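Local atomic coordinates of regulator of nonsense transcripts 2 (Homo sapiens, PDB entry 4CEM), a protein that acts in nonsense-mediated mRNA decay, probably as a scaffold for other decay factors, the first of its three MIF4G domains being the part described here. Residues A121-L125 and G160-D164; D71-H75 and H108-L112; I178-R183 and E242-S246; I65-R70 and D102-H108. All blocks are in the same frame, centred on the assembly; numbering follows the deposited sequence.

Contact 1: A121-L125 and G160-D164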
loop_
_atom_site.group_PDB
_atom_site.type_symbol
_atom_site.label_atom_id
_atom_site.label_comp_id
_atom_site.label_asym_id
_atom_site.label_seq_id
_atom_site.Cartn_x
_atom_site.Cartn_y
_atom_site.Cartn_z
ATOM N N ALA A 121 -10.258 -13.091 11.908
ATOM C CA ALA A 121 -10.239 -11.634 11.697
ATOM C C ALA A 121 -9.821 -10.864 12.949
ATOM O O ALA A 121 -8.936 -10.012 12.869
ATOM C CB ALA A 121 -11.584 -11.132 11.179
ATOM N N PRO A 122 -10.435 -11.173 14.112
ATOM C CA PRO A 122 -10.037 -10.524 15.379
ATOM C C PRO A 122 -8.557 -10.720 15.737
ATOM O O PRO A 122 -7.884 -9.763 16.129
ATOM C CB PRO A 122 -10.931 -11.202 16.415
ATOM C CG PRO A 122 -12.107 -11.701 15.645
ATOM C CD PRO A 122 -11.549 -12.118 14.315
ATOM N N SER A 123 -8.051 -11.942 15.574
ATOM C CA SER A 123 -6.618 -12.213 15.764
ATOM C C SER A 123 -5.740 -11.437 14.788
ATOM O O SER A 123 -4.758 -10.815 15.204
ATOM C CB SER A 123 -6.330 -13.701 15.614
ATOM O OG SER A 123 -7.336 -14.462 16.258
ATOM N N LEU A 124 -6.085 -11.475 13.499
ATOM C CA LEU A 124 -5.312 -10.753 12.468
ATOM C C LEU A 124 -5.241 -9.268 12.803
ATOM O O LEU A 124 -4.157 -8.676 12.840
ATOM C CB LEU A 124 -5.927 -10.950 11.076
ATOM C CG LEU A 124 -5.103 -10.440 9.884
ATOM C CD1 LEU A 124 -3.842 -11.268 9.705
ATOM C CD2 LEU A 124 -5.918 -10.431 8.594
ATOM N N LEU A 125 -6.402 -8.676 13.065
ATOM C CA LEU A 125 -6.476 -7.275 13.453
ATOM C C LEU A 125 -5.599 -7.026 14.662
ATOM O O LEU A 125 -4.714 -6.175 14.627
ATOM C CB LEU A 125 -7.917 -6.885 13.780
ATOM C CG LEU A 125 -8.153 -5.475 14.314
ATOM C CD1 LEU A 125 -7.723 -4.444 13.284
ATOM C CD2 LEU A 125 -9.619 -5.301 14.702
ATOM N N GLY A 160 -13.209 -6.791 2.974
ATOM C CA GLY A 160 -14.203 -7.085 4.009
ATOM C C GLY A 160 -13.818 -8.084 5.097
ATOM O O GLY A 160 -14.673 -8.502 5.878
ATOM N N ILE A 161 -12.544 -8.471 5.154
ATOM C CA ILE A 161 -12.042 -9.296 6.249
ATOM C C ILE A 161 -12.063 -8.474 7.533
ATOM O O ILE A 161 -12.518 -8.951 8.572
ATOM C CB ILE A 161 -10.629 -9.832 5.948
ATOM C CG1 ILE A 161 -10.707 -10.876 4.824
ATOM C CG2 ILE A 161 -10.009 -10.457 7.192
ATOM C CD1 ILE A 161 -9.375 -11.244 4.213
ATOM N N PHE A 162 -11.586 -7.233 7.449
ATOM C CA PHE A 162 -11.843 -6.218 8.476
ATOM C C PHE A 162 -13.075 -5.383 8.126
ATOM O O PHE A 162 -13.308 -5.070 6.961
ATOM C CB PHE A 162 -10.656 -5.267 8.621
ATOM C CG PHE A 162 -9.372 -5.936 8.991
ATOM C CD1 PHE A 162 -9.349 -7.124 9.714
ATOM C CD2 PHE A 162 -8.165 -5.349 8.647
ATOM C CE1 PHE A 162 -8.147 -7.726 10.048
ATOM C CE2 PHE A 162 -6.962 -5.944 8.990
ATOM C CZ PHE A 162 -6.956 -7.136 9.691
ATOM N N THR A 163 -13.833 -4.989 9.144
ATOM C CA THR A 163 -14.989 -4.132 8.950
ATOM C C THR A 163 -14.482 -2.751 8.631
ATOM O O THR A 163 -13.315 -2.462 8.848
ATOM C CB THR A 163 -15.861 -4.041 10.212
ATOM O OG1 THR A 163 -15.107 -3.434 11.283
ATOM C CG2 THR A 163 -16.379 -5.425 10.622
ATOM N N ASP A 164 -15.350 -1.891 8.116
ATOM C CA ASP A 164 -14.938 -0.537 7.785
ATOM C C ASP A 164 -14.324 0.147 9.004
ATOM O O ASP A 164 -13.214 0.668 8.914
ATOM C CB ASP A 164 -16.116 0.282 7.258
ATOM C CG ASP A 164 -16.533 -0.111 5.840
ATOM O OD1 ASP A 164 -15.942 -1.027 5.228
ATOM O OD2 ASP A 164 -17.474 0.521 5.329
#
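Leu-124 meets the ring of Phe-162 with one branch: its CD2 lies 3.6 Å from CZ of Phe-162, and the two side chains cross at about a right angle. The same ring also reaches the helix backbone. CE1 of Phe-162 stands 3.7 Å from O of Ala-121, which sits at the ring edge near its plane, while CB of Leu-125 comes within 3.8 Å of that CE1. The Ala-121 carbonyl already accepts the helical bond from N of Leu-125. CB of Ala-121 faces O of Ile-161 at 3.5 Å, and CG2 of Ile-161 touches CD2 of Leu-124 at 4.3 Å. Trimming Leu-124 to an alanine here would probably leave CZ of Phe-162 and CG2 of Ile-161 without their shared neighbour. The contact belongs to the all-helical MIF4G fold, and joins helix 120-137 to the linker between helices 143-158 and 164-181. Gly-160, with positive phi and two bonds back into the last turn, ends the helix in a Schellman motif. In Phe-162, CG lies anti to the carbonyl carbon (chi1 -59°), which carries the ring toward helix 120-137. Leu-156 of helix 143-158 touches Leu-124, Ile-161 and Phe-162, and Val-90 and Val-94 of helix 86-95 pack on Leu-124.

Contact 2: D71-H75 and H108-L112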
loop_
_atom_site.group_PDB
_atom_site.type_symbol
_atom_site.label_atom_id
_atom_site.label_comp_id
_atom_site.label_asym_id
_atom_site.label_seq_id
_atom_site.Cartn_x
_atom_site.Cartn_y
_atom_site.Cartn_z
ATOM N N ASP A 71 -2.198 -22.106 -5.373
ATOM C CA ASP A 71 -2.898 -23.388 -5.431
ATOM C C ASP A 71 -2.357 -24.409 -4.426
ATOM O O ASP A 71 -3.122 -25.153 -3.824
ATOM C CB ASP A 71 -2.819 -23.978 -6.843
ATOM C CG ASP A 71 -3.425 -23.066 -7.892
ATOM O OD1 ASP A 71 -4.548 -22.556 -7.678
ATOM O OD2 ASP A 71 -2.767 -22.862 -8.935
ATOM N N SER A 72 -1.039 -24.455 -4.254
ATOM C CA SER A 72 -0.440 -25.425 -3.348
ATOM C C SER A 72 -0.804 -25.144 -1.886
ATOM O O SER A 72 -1.206 -26.057 -1.153
ATOM C CB SER A 72 1.073 -25.480 -3.538
ATOM O OG SER A 72 1.630 -24.186 -3.567
ATOM N N LEU A 73 -0.695 -23.885 -1.470
ATOM C CA LEU A 73 -1.080 -23.516 -0.108
ATOM C C LEU A 73 -2.585 -23.665 0.111
ATOM O O LEU A 73 -3.035 -24.059 1.196
ATOM C CB LEU A 73 -0.635 -22.097 0.220
ATOM C CG LEU A 73 0.879 -21.918 0.229
ATOM C CD1 LEU A 73 1.256 -20.467 0.465
ATOM C CD2 LEU A 73 1.490 -22.818 1.285
ATOM N N SER A 74 -3.360 -23.385 -0.930
ATOM C CA SER A 74 -4.799 -23.612 -0.871
ATOM C C SER A 74 -5.121 -25.084 -0.692
ATOM O O SER A 74 -5.983 -25.432 0.104
ATOM C CB SER A 74 -5.475 -23.058 -2.121
ATOM O OG SER A 74 -5.438 -21.640 -2.095
ATOM N N HIS A 75 -4.430 -25.942 -1.436
ATOM C CA HIS A 75 -4.638 -27.389 -1.360
ATOM C C HIS A 75 -4.375 -27.895 0.034
ATOM O O HIS A 75 -5.188 -28.605 0.604
ATOM C CB HIS A 75 -3.740 -28.105 -2.359
ATOM C CG HIS A 75 -3.754 -29.606 -2.223
ATOM N ND1 HIS A 75 -2.914 -30.262 -1.402
ATOM C CD2 HIS A 75 -4.540 -30.577 -2.840
ATOM C CE1 HIS A 75 -3.151 -31.586 -1.485
ATOM N NE2 HIS A 75 -4.147 -31.776 -2.363
ATOM N N HIS A 108 -5.881 -13.732 -0.636
ATOM C CA HIS A 108 -6.657 -14.929 -0.970
ATOM C C HIS A 108 -6.627 -15.919 0.157
ATOM O O HIS A 108 -7.663 -16.471 0.515
ATOM C CB HIS A 108 -6.159 -15.564 -2.278
ATOM C CG HIS A 108 -6.631 -16.990 -2.497
ATOM N ND1 HIS A 108 -7.859 -17.287 -2.966
ATOM C CD2 HIS A 108 -5.979 -18.206 -2.311
ATOM C CE1 HIS A 108 -7.993 -18.619 -3.062
ATOM N NE2 HIS A 108 -6.839 -19.183 -2.662
ATOM N N LEU A 109 -5.442 -16.160 0.723
ATOM C CA LEU A 109 -5.304 -17.111 1.830
ATOM C C LEU A 109 -5.992 -16.573 3.064
ATOM O O LEU A 109 -6.628 -17.331 3.783
ATOM C CB LEU A 109 -3.841 -17.436 2.144
ATOM C CG LEU A 109 -3.122 -18.308 1.103
ATOM C CD1 LEU A 109 -1.634 -18.445 1.415
ATOM C CD2 LEU A 109 -3.783 -19.675 0.963
ATOM N N CYS A 110 -5.876 -15.267 3.301
ATOM C CA CYS A 110 -6.577 -14.648 4.425
ATOM C C CYS A 110 -8.105 -14.812 4.313
ATOM O O CYS A 110 -8.794 -14.941 5.330
ATOM C CB CYS A 110 -6.203 -13.171 4.562
ATOM S SG CYS A 110 -4.532 -12.850 5.181
ATOM N N SER A 111 -8.624 -14.841 3.084
ATOM C CA SER A 111 -10.061 -15.014 2.855
ATOM C C SER A 111 -10.518 -16.440 3.107
ATOM O O SER A 111 -11.631 -16.658 3.584
ATOM C CB SER A 111 -10.449 -14.593 1.433
ATOM O OG SER A 111 -10.122 -13.234 1.201
ATOM N N LEU A 112 -9.683 -17.421 2.781
ATOM C CA LEU A 112 -10.038 -18.810 3.075
ATOM C C LEU A 112 -10.062 -19.040 4.596
ATOM O O LEU A 112 -10.945 -19.720 5.110
ATOM C CB LEU A 112 -9.085 -19.790 2.392
ATOM C CG LEU A 112 -9.018 -19.805 0.861
ATOM C CD1 LEU A 112 -7.908 -20.744 0.412
ATOM C CD2 LEU A 112 -10.347 -20.213 0.251
#
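The ring edge of His-108 is turned to the hydroxyl of Ser-74 across two nearly parallel helices of the all-helical MIF4G domain, 70-79 and 103-116, whose axes in 71-75 and 108-112 run 14° apart with a closest approach of 10.8 Å. The hydroxyl lies in the imidazole plane, and NE2 of His-108 donates to OG of Ser-74 over 2.9 Å with an N-H...O angle of 149°. The ring reaches this position because CG of His-108 is anti to the backbone N (chi1 164°). One face of the imidazole is overlaid by Leu-112 from the next turn, its CG 4.1 Å above the ring plane of His-108 and offset toward the rim. From there CD1 of Leu-112 comes within 3.6 Å of OG of Ser-74. On the buried side Leu-73 and Leu-109 cross at about a right angle, CD1 of Leu-73 touching CD1 of Leu-109 at 3.7 Å. Phe-58 and Lys-61 of helix 52-61 continue the packing beyond Leu-73. OG of Ser-74 accepts the N-H of NE2 and, since a carbonyl can only accept, donates its own hydrogen to O of Arg-70; the two bonds satisfy the hydroxyl and fix its rotation beside the leucines.

Contact 3: I178-R183 and E242-S246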
loop_
_atom_site.group_PDB
_atom_site.type_symbol
_atom_site.label_atom_id
_atom_site.label_comp_id
_atom_site.label_asym_id
_atom_site.label_seq_id
_atom_site.Cartn_x
_atom_site.Cartn_y
_atom_site.Cartn_z
ATOM N N ILE A 178 2.847 8.719 9.151
ATOM C CA ILE A 178 3.609 9.100 7.971
ATOM C C ILE A 178 3.532 10.611 7.729
ATOM O O ILE A 178 4.555 11.255 7.499
ATOM C CB ILE A 178 3.122 8.339 6.725
ATOM C CG1 ILE A 178 3.711 6.919 6.692
ATOM C CG2 ILE A 178 3.500 9.099 5.462
ATOM C CD1 ILE A 178 3.004 5.917 7.578
ATOM N N ILE A 179 2.328 11.173 7.790
ATOM C CA ILE A 179 2.151 12.628 7.664
ATOM C C ILE A 179 2.994 13.386 8.691
ATOM O O ILE A 179 3.675 14.357 8.350
ATOM C CB ILE A 179 0.663 13.049 7.786
ATOM C CG1 ILE A 179 0.038 13.184 6.395
ATOM C CG2 ILE A 179 0.518 14.372 8.526
ATOM C CD1 ILE A 179 -1.480 13.176 6.418
ATOM N N ASN A 180 2.956 12.925 9.938
ATOM C CA ASN A 180 3.719 13.548 11.015
ATOM C C ASN A 180 5.211 13.244 10.929
ATOM O O ASN A 180 6.041 14.108 11.225
ATOM C CB ASN A 180 3.152 13.124 12.368
ATOM C CG ASN A 180 1.749 13.658 12.595
ATOM O OD1 ASN A 180 1.466 14.817 12.293
ATOM N ND2 ASN A 180 0.862 12.816 13.119
ATOM N N ALA A 181 5.547 12.026 10.513
ATOM C CA ALA A 181 6.938 11.652 10.288
ATOM C C ALA A 181 7.573 12.480 9.168
ATOM O O ALA A 181 8.742 12.855 9.266
ATOM C CB ALA A 181 7.046 10.170 9.967
ATOM N N ASP A 182 6.802 12.771 8.117
ATOM C CA ASP A 182 7.342 13.387 6.902
ATOM C C ASP A 182 6.860 14.818 6.673
ATOM O O ASP A 182 5.962 15.064 5.867
ATOM C CB ASP A 182 6.998 12.519 5.692
ATOM C CG ASP A 182 7.836 11.262 5.616
ATOM O OD1 ASP A 182 8.380 10.829 6.654
ATOM O OD2 ASP A 182 7.964 10.707 4.505
ATOM N N ARG A 183 7.472 15.758 7.389
ATOM C CA ARG A 183 7.192 17.186 7.213
ATOM C C ARG A 183 8.391 17.949 6.654
ATOM O O ARG A 183 8.217 18.890 5.883
ATOM C CB ARG A 183 6.746 17.801 8.534
ATOM C CG ARG A 183 5.368 17.342 8.954
ATOM C CD ARG A 183 4.918 18.048 10.213
ATOM N NE ARG A 183 3.592 17.600 10.624
ATOM C CZ ARG A 183 2.959 18.016 11.718
ATOM N NH1 ARG A 183 3.525 18.903 12.532
ATOM N NH2 ARG A 183 1.748 17.542 11.999
ATOM N N GLU A 242 -2.879 17.083 2.373
ATOM C CA GLU A 242 -2.057 17.693 3.399
ATOM C C GLU A 242 -0.615 17.191 3.308
ATOM O O GLU A 242 0.326 17.973 3.435
ATOM C CB GLU A 242 -2.655 17.363 4.756
ATOM C CG GLU A 242 -2.121 18.165 5.912
ATOM C CD GLU A 242 -2.632 17.610 7.221
ATOM O OE1 GLU A 242 -3.826 17.240 7.274
ATOM O OE2 GLU A 242 -1.842 17.526 8.183
ATOM N N TYR A 243 -0.444 15.891 3.083
ATOM C CA TYR A 243 0.884 15.336 2.821
ATOM C C TYR A 243 1.446 15.945 1.553
ATOM O O TYR A 243 2.593 16.381 1.515
ATOM C CB TYR A 243 0.829 13.821 2.652
ATOM C CG TYR A 243 2.188 13.181 2.473
ATOM C CD1 TYR A 243 2.921 12.740 3.572
ATOM C CD2 TYR A 243 2.737 13.006 1.209
ATOM C CE1 TYR A 243 4.164 12.148 3.417
ATOM C CE2 TYR A 243 3.979 12.412 1.040
ATOM C CZ TYR A 243 4.692 11.985 2.146
ATOM O OH TYR A 243 5.930 11.397 1.989
ATOM N N PHE A 244 0.626 15.959 0.509
ATOM C CA PHE A 244 1.038 16.493 -0.773
ATOM C C PHE A 244 1.462 17.951 -0.653
ATOM O O PHE A 244 2.447 18.370 -1.267
ATOM C CB PHE A 244 -0.086 16.372 -1.797
ATOM C CG PHE A 244 0.242 17.016 -3.103
ATOM C CD1 PHE A 244 1.153 16.424 -3.960
ATOM C CD2 PHE A 244 -0.321 18.235 -3.456
ATOM C CE1 PHE A 244 1.482 17.022 -5.168
ATOM C CE2 PHE A 244 0.004 18.838 -4.660
ATOM C CZ PHE A 244 0.910 18.231 -5.520
ATOM N N THR A 245 0.696 18.720 0.115
ATOM C CA THR A 245 1.057 20.099 0.444
ATOM C C THR A 245 2.458 20.172 1.076
ATOM O O THR A 245 3.348 20.882 0.592
ATOM C CB THR A 245 0.032 20.697 1.417
ATOM O OG1 THR A 245 -1.227 20.826 0.747
ATOM C CG2 THR A 245 0.494 22.055 1.931
ATOM N N SER A 246 2.635 19.419 2.155
ATOM C CA SER A 246 3.923 19.303 2.815
ATOM C C SER A 246 5.031 18.951 1.816
ATOM O O SER A 246 6.102 19.547 1.841
ATOM C CB SER A 246 3.839 18.255 3.933
ATOM O OG SER A 246 5.086 17.631 4.136
#
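Tyr-243 lies against the end of helix 164-181 with its ring among Ile-178, Ile-179 and Asp-182. Its CG is anti to the backbone N (chi1 -176°), which directs the ring toward the last helical turn and carries the hydroxyl to Asp-182. OH of Tyr-243 makes a weak hydrogen bond of 3.3 Å to OD2 of Asp-182. The carboxylate plane is turned 33° from the ring, and OD2 has a stronger partner in the backbone N of His-188. Ile-178 offers its CG2 branch, 3.7 Å from CE1 of Tyr-243; that branch is the one anti to the backbone N, while the other leads away. Ile-179 slides past the tyrosine in the opposite direction, CG1 of Ile-179 lying 3.9 Å from CB of Tyr-243 at the ring edge. Glu-242, extended beyond CG, crosses this isoleucine at about a right angle, with its OE2 4.0 Å from CG2 of Ile-179. Farther along, OG of Ser-246 lies 3.8 Å from CA of Arg-183 and is hydrogen-bonded to NE2 of His-186. His-186 also packs edge-to-face with Tyr-243. The contact thus docks helix 164-181 on helix 230-259 in the all-helical MIF4G domain; Val-189 and Val-192 of helix 189-204 and Leu-300 of helix 283-303 also pack on the tyrosine.

Contact 4: I65-R70 and D102-H108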
loop_
_atom_site.group_PDB
_atom_site.type_symbol
_atom_site.label_atom_id
_atom_site.label_comp_id
_atom_site.label_asym_id
_atom_site.label_seq_id
_atom_site.Cartn_x
_atom_site.Cartn_y
_atom_site.Cartn_z
ATOM N N ILE A 65 4.748 -16.484 1.840
ATOM C CA ILE A 65 3.637 -16.612 0.906
ATOM C C ILE A 65 4.044 -16.048 -0.444
ATOM O O ILE A 65 4.622 -14.978 -0.528
ATOM C CB ILE A 65 2.367 -15.897 1.402
ATOM C CG1 ILE A 65 1.794 -16.634 2.611
ATOM C CG2 ILE A 65 1.320 -15.835 0.294
ATOM C CD1 ILE A 65 0.683 -15.878 3.317
ATOM N N THR A 66 3.714 -16.780 -1.493
ATOM C CA THR A 66 4.177 -16.478 -2.832
ATOM C C THR A 66 3.106 -16.816 -3.855
ATOM O O THR A 66 2.400 -17.800 -3.699
ATOM C CB THR A 66 5.449 -17.275 -3.097
ATOM O OG1 THR A 66 6.564 -16.481 -2.692
ATOM C CG2 THR A 66 5.583 -17.648 -4.547
ATOM N N GLU A 67 2.994 -15.990 -4.895
ATOM C CA GLU A 67 1.937 -16.135 -5.894
ATOM C C GLU A 67 1.912 -17.530 -6.493
ATOM O O GLU A 67 0.852 -18.112 -6.666
ATOM C CB GLU A 67 2.072 -15.081 -7.006
ATOM C CG GLU A 67 1.019 -15.166 -8.122
ATOM C CD GLU A 67 -0.415 -15.398 -7.629
ATOM O OE1 GLU A 67 -0.898 -14.680 -6.724
ATOM O OE2 GLU A 67 -1.081 -16.312 -8.154
ATOM N N GLN A 68 3.079 -18.085 -6.780
ATOM C CA GLN A 68 3.132 -19.405 -7.408
ATOM C C GLN A 68 2.827 -20.546 -6.419
ATOM O O GLN A 68 2.901 -21.723 -6.785
ATOM C CB GLN A 68 4.460 -19.633 -8.169
ATOM C CG GLN A 68 5.702 -18.940 -7.615
ATOM C CD GLN A 68 5.776 -17.455 -7.966
ATOM O OE1 GLN A 68 5.990 -16.604 -7.093
ATOM N NE2 GLN A 68 5.595 -17.136 -9.250
ATOM N N GLN A 69 2.472 -20.203 -5.179
ATOM C CA GLN A 69 1.962 -21.190 -4.224
ATOM C C GLN A 69 0.456 -21.086 -3.984
ATOM O O GLN A 69 -0.095 -21.846 -3.179
ATOM C CB GLN A 69 2.667 -21.057 -2.886
ATOM C CG GLN A 69 4.172 -21.118 -2.957
ATOM C CD GLN A 69 4.789 -21.089 -1.578
ATOM O OE1 GLN A 69 5.482 -20.136 -1.220
ATOM N NE2 GLN A 69 4.515 -22.126 -0.780
ATOM N N ARG A 70 -0.207 -20.156 -4.669
ATOM C CA ARG A 70 -1.640 -19.934 -4.467
ATOM C C ARG A 70 -2.407 -21.242 -4.387
ATOM O O ARG A 70 -3.179 -21.455 -3.451
ATOM C CB ARG A 70 -2.238 -19.066 -5.576
ATOM C CG ARG A 70 -3.742 -18.838 -5.427
ATOM C CD ARG A 70 -4.287 -17.986 -6.550
ATOM N NE ARG A 70 -3.787 -16.618 -6.428
ATOM C CZ ARG A 70 -4.516 -15.552 -6.098
ATOM N NH1 ARG A 70 -5.829 -15.641 -5.867
ATOM N NH2 ARG A 70 -3.912 -14.374 -6.009
ATOM N N ASP A 102 2.939 -10.448 -4.586
ATOM C CA ASP A 102 2.492 -11.566 -3.754
ATOM C C ASP A 102 1.284 -11.225 -2.868
ATOM O O ASP A 102 0.654 -12.129 -2.316
ATOM C CB ASP A 102 3.649 -12.052 -2.860
ATOM C CG ASP A 102 4.727 -12.810 -3.633
ATOM O OD1 ASP A 102 4.388 -13.594 -4.548
ATOM O OD2 ASP A 102 5.921 -12.635 -3.303
ATOM N N VAL A 103 0.960 -9.939 -2.728
ATOM C CA VAL A 103 -0.079 -9.509 -1.782
ATOM C C VAL A 103 -1.465 -10.093 -2.100
ATOM O O VAL A 103 -2.195 -10.485 -1.188
ATOM C CB VAL A 103 -0.171 -7.976 -1.691
ATOM C CG1 VAL A 103 -1.317 -7.559 -0.781
ATOM C CG2 VAL A 103 1.140 -7.389 -1.192
ATOM N N ASN A 104 -1.824 -10.175 -3.378
ATOM C CA ASN A 104 -3.090 -10.804 -3.755
ATOM C C ASN A 104 -3.199 -12.244 -3.280
ATOM O O ASN A 104 -4.263 -12.661 -2.845
ATOM C CB ASN A 104 -3.316 -10.751 -5.266
ATOM C CG ASN A 104 -3.780 -9.378 -5.752
ATOM O OD1 ASN A 104 -4.368 -8.594 -5.001
ATOM N ND2 ASN A 104 -3.534 -9.096 -7.032
ATOM N N CYS A 105 -2.113 -13.007 -3.360
ATOM C CA CYS A 105 -2.124 -14.380 -2.854
ATOM C C CYS A 105 -2.379 -14.402 -1.348
ATOM O O CYS A 105 -3.240 -15.145 -0.870
ATOM C CB CYS A 105 -0.813 -15.101 -3.160
ATOM S SG CYS A 105 -0.785 -16.814 -2.583
ATOM N N ALA A 106 -1.648 -13.577 -0.604
ATOM C CA ALA A 106 -1.825 -13.509 0.848
ATOM C C ALA A 106 -3.280 -13.193 1.204
ATOM O O ALA A 106 -3.863 -13.817 2.106
ATOM C CB ALA A 106 -0.896 -12.474 1.452
ATOM N N VAL A 107 -3.870 -12.242 0.480
ATOM C CA VAL A 107 -5.246 -11.829 0.732
ATOM C C VAL A 107 -6.185 -12.992 0.426
ATOM O O VAL A 107 -7.163 -13.219 1.149
ATOM C CB VAL A 107 -5.635 -10.576 -0.106
ATOM C CG1 VAL A 107 -7.118 -10.267 0.016
ATOM C CG2 VAL A 107 -4.815 -9.369 0.327
ATOM N N HIS A 108 -5.881 -13.732 -0.636
ATOM C CA HIS A 108 -6.657 -14.929 -0.970
ATOM C C HIS A 108 -6.627 -15.919 0.157
ATOM O O HIS A 108 -7.663 -16.471 0.515
ATOM C CB HIS A 108 -6.159 -15.564 -2.278
ATOM C CG HIS A 108 -6.631 -16.990 -2.497
ATOM N ND1 HIS A 108 -7.859 -17.287 -2.966
ATOM C CD2 HIS A 108 -5.979 -18.206 -2.311
ATOM C CE1 HIS A 108 -7.993 -18.619 -3.062
ATOM N NE2 HIS A 108 -6.839 -19.183 -2.662
#
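Arg-70 runs its guanidinium obliquely past His-108, the two planes 32° apart and NH1 of Arg-70 3.6 Å from CB of His-108. A bend at chi3 (-69°) folds the arginine back along the first turns of helix 103-116, where CB of Asn-104 lies in the guanidinium plane. A salt bridge internal to 65-70 holds it there: NH2 of Arg-70 reaches OE1 of Glu-67 at 3.1 Å in that plane, and NE of Arg-70 meets OE2 of Glu-67 at 3.2 Å, tilted from it, each oxygen using its syn lone pair. With an alanine here the Glu-67 carboxylate is likely to lose its charged mate, and the backbone at Asn-104 and Cys-105 and the flank of His-108 to be bared. The polar tie between the segments is N of Glu-67 donating to OD1 of Asp-102 over 2.8 Å at 153°, from above the carboxylate plane. On the Ile-65 side, CG2 of Ile-65 packs 3.7 Å from SG of Cys-105 and 4.2 Å from CB of Ala-106. Leu-98 touches both Ile-65 and Ala-106, extending this apolar patch. By these ties the linker between helices 52-61 and 70-79 packs on the start of helix 103-116 in the all-helical MIF4G domain.

Contacts 2 and 4 are two parts of one interface: their centres are 8 Å apart, both use helix 103-116, and they share His-108, which meets Arg-70 in one and Ser-74 in the other. CD1 of Leu-109 touches CD1 of Ile-65 at 3.9 Å, joining their apolar sides. Contact 1 lies about 17 Å from contact 2, centre to centre, yet its Ile-161 reaches helix 103-116, CD1 of Ile-161 packing 3.7 Å from CB of Cys-110. Contact 3 stands apart, its centre about 27 Å from contact 1 and 37 Å from contact 2, across the chain's centre from contacts 2 and 4. All four are structural packing within the MIF4G domain.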